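Local coordinates for protein NtrC family transcriptional regulator (PDB 2Q5C) that probably activates transcription as an NtrC-family regulator, this N-terminal portion being the two-lobed alpha/beta part related to the propionate catabolism activator, at residues K43-L48 and K67-P72; V52-S57 and E178-L183. All coordinates share one frame; numbering follows the deposited sequence.

Contact 1 (K43-L48 and K67-P72); sequences KIAFGL and KSVSIP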
ATOM      1  N   LYS A  43      13.860  -6.477   2.867  1.00 18.92           N
ATOM      2  CA  LYS A  43      14.928  -6.962   3.763  1.00 19.05           C
ATOM      3  C   LYS A  43      14.344  -7.558   5.052  1.00 19.81           C
ATOM      4  O   LYS A  43      14.759  -8.617   5.531  1.00 21.11           O
ATOM      5  CB  LYS A  43      15.923  -5.848   4.080  1.00 20.32           C
ATOM      6  CG  LYS A  43      17.022  -6.312   5.043  1.00 21.83           C
ATOM      7  CD  LYS A  43      18.081  -5.249   5.216  1.00 26.54           C
ATOM      8  CE  LYS A  43      19.189  -5.731   6.180  1.00 30.09           C
ATOM      9  NZ  LYS A  43      20.329  -4.727   6.207  1.00 32.79           N
ATOM     10  N   ILE A  44      13.347  -6.887   5.615  1.00 19.42           N
ATOM     11  CA  ILE A  44      12.689  -7.402   6.820  1.00 19.65           C
ATOM     12  C   ILE A  44      11.950  -8.713   6.501  1.00 19.18           C
ATOM     13  O   ILE A  44      12.046  -9.687   7.272  1.00 19.21           O
ATOM     14  CB  ILE A  44      11.731  -6.335   7.389  1.00 19.92           C
ATOM     15  CG1 ILE A  44      12.520  -5.170   7.973  1.00 21.21           C
ATOM     16  CG2 ILE A  44      10.794  -6.941   8.449  1.00 20.28           C
ATOM     17  CD1 ILE A  44      11.676  -3.892   8.139  1.00 21.32           C
ATOM     18  N   ALA A  45      11.241  -8.773   5.374  1.00 18.00           N
ATOM     19  CA  ALA A  45      10.573 -10.003   4.952  1.00 18.44           C
ATOM     20  C   ALA A  45      11.569 -11.154   4.761  1.00 18.37           C
ATOM     21  O   ALA A  45      11.317 -12.275   5.207  1.00 19.51           O
ATOM     22  CB  ALA A  45       9.798  -9.776   3.694  1.00 18.51           C
ATOM     23  N   PHE A  46      12.688 -10.857   4.129  1.00 19.24           N
ATOM     24  CA  PHE A  46      13.702 -11.874   3.896  1.00 19.58           C
ATOM     25  C   PHE A  46      14.191 -12.420   5.238  1.00 20.29           C
ATOM     26  O   PHE A  46      14.358 -13.633   5.405  1.00 22.15           O
ATOM     27  CB  PHE A  46      14.858 -11.280   3.085  1.00 20.15           C
ATOM     28  CG  PHE A  46      15.855 -12.299   2.656  1.00 21.07           C
ATOM     29  CD1 PHE A  46      15.720 -12.916   1.421  1.00 21.86           C
ATOM     30  CD2 PHE A  46      16.884 -12.684   3.518  1.00 23.06           C
ATOM     31  CE1 PHE A  46      16.658 -13.914   1.018  1.00 23.66           C
ATOM     32  CE2 PHE A  46      17.811 -13.671   3.139  1.00 23.88           C
ATOM     33  CZ  PHE A  46      17.677 -14.285   1.897  1.00 21.92           C
ATOM     34  N   GLY A  47      14.368 -11.531   6.205  1.00 20.58           N
ATOM     35  CA  GLY A  47      14.868 -11.930   7.543  1.00 21.43           C
ATOM     36  C   GLY A  47      13.856 -12.764   8.310  1.00 22.27           C
ATOM     37  O   GLY A  47      14.229 -13.559   9.164  1.00 24.32           O
ATOM     38  N   LEU A  48      12.570 -12.578   8.013  1.00 21.11           N
ATOM     39  CA  LEU A  48      11.482 -13.286   8.701  1.00 21.92           C
ATOM     40  C   LEU A  48      11.052 -14.586   8.053  1.00 21.76           C
ATOM     41  O   LEU A  48      10.289 -15.369   8.637  1.00 22.09           O
ATOM     42  CB  LEU A  48      10.238 -12.394   8.722  1.00 22.03           C
ATOM     43  CG  LEU A  48      10.206 -11.284   9.761  1.00 24.22           C
ATOM     44  CD1 LEU A  48       9.043 -10.374   9.452  1.00 24.68           C
ATOM     45  CD2 LEU A  48      10.044 -11.894  11.143  1.00 25.84           C
ATOM     46  N   LYS A  67       9.233 -10.870  -4.896  1.00 26.02           N
ATOM     47  CA  LYS A  67      10.416 -11.186  -5.718  1.00 27.40           C
ATOM     48  C   LYS A  67      11.611 -11.603  -4.882  1.00 28.77           C
ATOM     49  O   LYS A  67      12.625 -12.040  -5.437  1.00 30.42           O
ATOM     50  CB  LYS A  67      10.796 -10.013  -6.628  1.00 28.69           C
ATOM     51  CG  LYS A  67       9.725  -9.685  -7.649  1.00 29.79           C
ATOM     52  CD  LYS A  67      10.240  -8.732  -8.712  1.00 35.80           C
ATOM     53  CE  LYS A  67       9.115  -8.021  -9.447  1.00 38.69           C
ATOM     54  NZ  LYS A  67       8.025  -8.941  -9.866  1.00 41.39           N
ATOM     55  N   SER A  68      11.530 -11.475  -3.559  1.00 27.71           N
ATOM     56  CA  SER A  68      12.709 -11.789  -2.744  1.00 27.94           C
ATOM     57  C   SER A  68      12.544 -12.859  -1.661  1.00 27.43           C
ATOM     58  O   SER A  68      13.527 -13.229  -1.008  1.00 27.76           O
ATOM     59  CB  SER A  68      13.336 -10.520  -2.175  1.00 29.84           C
ATOM     60  OG  SER A  68      12.377  -9.714  -1.553  1.00 31.29           O
ATOM     61  N   VAL A  69      11.321 -13.327  -1.437  1.00 25.88           N
ATOM     62  CA  VAL A  69      11.076 -14.424  -0.499  1.00 25.63           C
ATOM     63  C   VAL A  69      10.555 -15.668  -1.194  1.00 25.80           C
ATOM     64  O   VAL A  69       9.994 -15.585  -2.294  1.00 26.78           O
ATOM     65  CB  VAL A  69      10.125 -14.010   0.686  1.00 24.99           C
ATOM     66  CG1 VAL A  69      10.678 -12.768   1.370  1.00 27.52           C
ATOM     67  CG2 VAL A  69       8.654 -13.828   0.231  1.00 24.19           C
ATOM     68  N   SER A  70      10.726 -16.825  -0.551  1.00 26.84           N
ATOM     69  CA  SER A  70      10.219 -18.072  -1.140  1.00 27.79           C
ATOM     70  C   SER A  70       8.948 -18.570  -0.476  1.00 27.68           C
ATOM     71  O   SER A  70       8.372 -19.569  -0.904  1.00 30.19           O
ATOM     72  CB  SER A  70      11.306 -19.169  -1.136  1.00 28.35           C
ATOM     73  OG  SER A  70      11.859 -19.297   0.169  1.00 32.64           O
ATOM     74  N   ILE A  71       8.493 -17.879   0.570  1.00 25.31           N
ATOM     75  CA  ILE A  71       7.264 -18.282   1.240  1.00 23.69           C
ATOM     76  C   ILE A  71       6.082 -17.489   0.657  1.00 22.44           C
ATOM     77  O   ILE A  71       6.316 -16.527  -0.082  1.00 22.73           O
ATOM     78  CB  ILE A  71       7.347 -18.077   2.761  1.00 22.80           C
ATOM     79  CG1 ILE A  71       7.532 -16.591   3.099  1.00 23.11           C
ATOM     80  CG2 ILE A  71       8.508 -18.909   3.324  1.00 25.28           C
ATOM     81  CD1 ILE A  71       7.287 -16.254   4.580  1.00 23.07           C
ATOM     82  N   PRO A  72       4.837 -17.895   0.977  1.00 21.66           N
ATOM     83  CA  PRO A  72       3.667 -17.153   0.474  1.00 21.79           C
ATOM     84  C   PRO A  72       3.682 -15.656   0.823  1.00 21.59           C
ATOM     85  O   PRO A  72       3.915 -15.292   1.986  1.00 21.88           O
ATOM     86  CB  PRO A  72       2.504 -17.842   1.155  1.00 23.05           C
ATOM     87  CG  PRO A  72       2.991 -19.280   1.334  1.00 22.68           C
ATOM     88  CD  PRO A  72       4.436 -19.110   1.721  1.00 22.01           C
TER

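Contact 2 (V52-S57 and E178-L183); sequences VDAIIS and EEALNL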
ATOM      1  N   VAL A  52       8.118 -17.432   9.749  1.00 21.40           N
ATOM      2  CA  VAL A  52       6.677 -17.236   9.586  1.00 20.65           C
ATOM      3  C   VAL A  52       6.153 -18.072   8.426  1.00 20.26           C
ATOM      4  O   VAL A  52       6.950 -18.528   7.570  1.00 21.55           O
ATOM      5  CB  VAL A  52       6.283 -15.738   9.364  1.00 20.63           C
ATOM      6  CG1 VAL A  52       6.836 -14.883  10.504  1.00 22.85           C
ATOM      7  CG2 VAL A  52       6.783 -15.214   8.022  1.00 21.68           C
ATOM      8  N   ASP A  53       4.834 -18.263   8.392  1.00 19.69           N
ATOM      9  CA  ASP A  53       4.187 -19.089   7.342  1.00 20.31           C
ATOM     10  C   ASP A  53       3.793 -18.271   6.111  1.00 21.09           C
ATOM     11  O   ASP A  53       3.664 -18.810   5.019  1.00 22.03           O
ATOM     12  CB  ASP A  53       2.962 -19.796   7.894  1.00 21.10           C
ATOM     13  CG  ASP A  53       3.311 -20.760   8.992  1.00 24.77           C
ATOM     14  OD1 ASP A  53       3.812 -21.849   8.650  1.00 28.48           O
ATOM     15  OD2 ASP A  53       3.146 -20.436  10.179  1.00 25.28           O
ATOM     16  N   ALA A  54       3.563 -16.983   6.281  1.00 19.17           N
ATOM     17  CA  ALA A  54       3.175 -16.130   5.162  1.00 18.65           C
ATOM     18  C   ALA A  54       3.417 -14.679   5.534  1.00 17.72           C
ATOM     19  O   ALA A  54       3.485 -14.350   6.707  1.00 17.73           O
ATOM     20  CB  ALA A  54       1.693 -16.320   4.834  1.00 18.94           C
ATOM     21  N   ILE A  55       3.507 -13.826   4.513  1.00 17.44           N
ATOM     22  CA  ILE A  55       3.659 -12.377   4.655  1.00 16.84           C
ATOM     23  C   ILE A  55       2.524 -11.716   3.897  1.00 17.45           C
ATOM     24  O   ILE A  55       2.167 -12.165   2.794  1.00 18.08           O
ATOM     25  CB  ILE A  55       4.990 -11.909   4.156  1.00 17.33           C
ATOM     26  CG1 ILE A  55       6.081 -12.540   5.057  1.00 21.36           C
ATOM     27  CG2 ILE A  55       5.113 -10.362   4.244  1.00 18.33           C
ATOM     28  CD1 ILE A  55       7.458 -12.495   4.478  1.00 25.03           C
ATOM     29  N   ILE A  56       1.918 -10.682   4.499  1.00 15.47           N
ATOM     30  CA  ILE A  56       0.905  -9.821   3.874  1.00 15.30           C
ATOM     31  C   ILE A  56       1.473  -8.417   3.778  1.00 15.15           C
ATOM     32  O   ILE A  56       2.106  -7.904   4.722  1.00 15.13           O
ATOM     33  CB  ILE A  56      -0.421  -9.820   4.693  1.00 15.21           C
ATOM     34  CG1 ILE A  56      -1.055 -11.214   4.773  1.00 16.35           C
ATOM     35  CG2 ILE A  56      -1.368  -8.779   4.105  1.00 14.58           C
ATOM     36  CD1 ILE A  56      -2.219 -11.318   5.716  1.00 16.86           C
ATOM     37  N   SER A  57       1.243  -7.763   2.642  1.00 15.81           N
ATOM     38  CA  SER A  57       1.701  -6.382   2.428  1.00 16.36           C
ATOM     39  C   SER A  57       0.813  -5.784   1.367  1.00 16.51           C
ATOM     40  O   SER A  57      -0.109  -6.444   0.919  1.00 18.23           O
ATOM     41  CB  SER A  57       3.191  -6.305   2.123  1.00 16.20           C
ATOM     42  OG  SER A  57       3.453  -6.946   0.884  1.00 18.03           O
ATOM     43  N   GLU A 178      -7.664 -14.280   4.752  1.00 21.59           N
ATOM     44  CA  GLU A 178      -8.287 -15.488   4.193  1.00 24.64           C
ATOM     45  C   GLU A 178      -7.409 -16.090   3.107  1.00 23.75           C
ATOM     46  O   GLU A 178      -7.179 -17.307   3.088  1.00 24.42           O
ATOM     47  CB  GLU A 178      -9.697 -15.190   3.668  1.00 24.05           C
ATOM     48  CG  GLU A 178     -10.535 -16.481   3.403  1.00 29.76           C
ATOM     49  CD  GLU A 178     -11.815 -16.253   2.586  1.00 31.31           C
ATOM     50  OE1 GLU A 178     -12.149 -15.089   2.219  1.00 39.04           O
ATOM     51  OE2 GLU A 178     -12.494 -17.276   2.285  1.00 40.38           O
ATOM     52  N   GLU A 179      -6.901 -15.263   2.199  1.00 22.88           N
ATOM     53  CA  GLU A 179      -6.048 -15.753   1.127  1.00 23.20           C
ATOM     54  C   GLU A 179      -4.785 -16.396   1.691  1.00 23.33           C
ATOM     55  O   GLU A 179      -4.368 -17.479   1.262  1.00 23.53           O
ATOM     56  CB  GLU A 179      -5.693 -14.611   0.186  1.00 23.54           C
ATOM     57  CG  GLU A 179      -4.896 -15.026  -1.009  1.00 28.82           C
ATOM     58  CD  GLU A 179      -4.578 -13.853  -1.905  1.00 34.19           C
ATOM     59  OE1 GLU A 179      -5.270 -12.803  -1.814  1.00 35.72           O
ATOM     60  OE2 GLU A 179      -3.620 -13.977  -2.688  1.00 38.21           O
ATOM     61  N   ALA A 180      -4.176 -15.765   2.688  1.00 22.11           N
ATOM     62  CA  ALA A 180      -2.954 -16.284   3.283  1.00 22.02           C
ATOM     63  C   ALA A 180      -3.221 -17.617   3.927  1.00 22.69           C
ATOM     64  O   ALA A 180      -2.420 -18.552   3.753  1.00 22.80           O
ATOM     65  CB  ALA A 180      -2.427 -15.262   4.372  1.00 20.70           C
ATOM     66  N   LEU A 181      -4.301 -17.708   4.693  1.00 22.58           N
ATOM     67  CA  LEU A 181      -4.598 -18.969   5.392  1.00 24.90           C
ATOM     68  C   LEU A 181      -4.814 -20.085   4.390  1.00 26.56           C
ATOM     69  O   LEU A 181      -4.360 -21.220   4.622  1.00 26.84           O
ATOM     70  CB  LEU A 181      -5.779 -18.826   6.330  1.00 24.59           C
ATOM     71  CG  LEU A 181      -5.515 -17.958   7.567  1.00 25.77           C
ATOM     72  CD1 LEU A 181      -6.824 -17.603   8.237  1.00 26.45           C
ATOM     73  CD2 LEU A 181      -4.581 -18.633   8.568  1.00 25.77           C
ATOM     74  N   ASN A 182      -5.458 -19.770   3.260  1.00 27.13           N
ATOM     75  CA  ASN A 182      -5.675 -20.791   2.224  1.00 29.04           C
ATOM     76  C   ASN A 182      -4.367 -21.240   1.593  1.00 29.60           C
ATOM     77  O   ASN A 182      -4.153 -22.448   1.364  1.00 30.49           O
ATOM     78  CB  ASN A 182      -6.629 -20.264   1.146  1.00 29.23           C
ATOM     79  CG  ASN A 182      -8.053 -20.128   1.640  1.00 33.17           C
ATOM     80  OD1 ASN A 182      -8.417 -20.662   2.687  1.00 36.75           O
ATOM     81  ND2 ASN A 182      -8.881 -19.411   0.873  1.00 37.43           N
ATOM     82  N   LEU A 183      -3.473 -20.301   1.328  1.00 30.08           N
ATOM     83  CA  LEU A 183      -2.188 -20.590   0.710  1.00 31.33           C
ATOM     84  C   LEU A 183      -1.321 -21.429   1.630  1.00 31.55           C
ATOM     85  O   LEU A 183      -0.618 -22.347   1.167  1.00 31.92           O
ATOM     86  CB  LEU A 183      -1.443 -19.297   0.374  1.00 31.63           C
ATOM     87  CG  LEU A 183      -1.154 -18.831  -1.049  1.00 34.22           C
ATOM     88  CD1 LEU A 183      -2.163 -19.367  -2.086  1.00 34.45           C
ATOM     89  CD2 LEU A 183      -1.041 -17.302  -1.109  1.00 33.11           C
TER

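Contact 1 (K43-L48 and K67-P72)
Val69 presses one methyl, CG1, against the flank of the helical turn at Ala45 and Phe46. The methyl lies 3.9 Å from Ala45 CB and is about as close to the backbone carbonyl carbon of Ala45 and the amide nitrogen of Phe46, so a single branch meets both a small side chain and the bare main chain beside it. With chi1 at -54°, CG1 lies anti to the carbonyl carbon and beside the backbone N, which turns it to the helix, while CG2 takes the position between N and C. The closest pair of CA atoms is that of Phe46 and Val69, 5.7 Å apart.

The solvent side belongs to Phe46, an exposed residue, where one edge contact stands in place of the apolar packing around Val69. Its ring takes the carbonyl oxygen of Ser68 at the edge, near the ring plane, with CD1 3.3 Å from Ser68 O, a polarised C-H approach. The Ser68 hydroxyl turns elsewhere, to the carbonyl of Tyr64 at the end of helix 59-66.

The inner part continues into the fold: Ala45 also rests on Ile10 of strand 6-11, and the loop 67-72 runs from helix 59-66 into the edge strand 73-76.

Contact 2 (V52-S57 and E178-L183)
Ala180 fits its methyl between two side chains of strand 54-58, flanked by CB of Ala54 and facing CD1 of Ile56. The Ala54 methyl comes end-on against the flank of the Ala180 methyl, CB to CB 4.3 Å, whereas the Ala180 methyl itself is directed more toward Ile56 CD1. Consistent with two side chains of a single methyl each, the CA atoms of Ala54 and Ala180 come to 6.4 Å, the nearest such pair between the segments.

Ile56 reaches the same methyl by a different route. Its CB does not face the helix directly, and the long branch does the reaching. CG1 sits anti to the carbonyl carbon, and the next torsion is extended (chi2 171°), which carries CD1 out to 4.2 Å from CB of Ala180. One short side chain on the helix thus meets a short residue and the tip of a long one, two places apart on the strand. All three are buried and apolar, and the area they cover is small, 98 Å² summed over both sides.

The rest of the helix extends the same face. Ala176 and Ile177 touch Ile56, while Ile184, one turn beyond Ala180, covers Ala54; Ile7 and Ile74 on the strands flanking 54-58 also meet Ala180. Between Ala54 and Ile56, Ile55 points to the other side of the sheet, where it meets Ile10 and Ile71.

With helix 170-187 on this face of the sheet and helix 38-48 on the opposite one, the lobe is a three-layer alpha/beta sandwich. The covering helix is the last of the chain, returning from the second lobe to the first: a parallel sheet of order 2-1-3-4 covered by helices on both faces, an order also found at the start of flavodoxin-like sheets.

From the N terminus the four segments come in the order 43-48, 52-57, 67-72, 178-183, so the two contacts cross instead of nesting. Contact 1 closes a short loop with 18 residues between its ends, spanning strand 54-58 and helix 59-66; contact 2 closes a long one of 120, enclosing the whole second lobe. They meet at the sheet, their centres about 12 Å apart. Ile55 N lies 3.0 Å from Pro72 O, a probable hydrogen bond where the loop enters strand 73-76 alongside strand 54-58, and Ile55 CD1 packs against Ala45 CB. Strand 54-58 is therefore the shared element, with helix 38-48 on one face and helix 170-187 on the other.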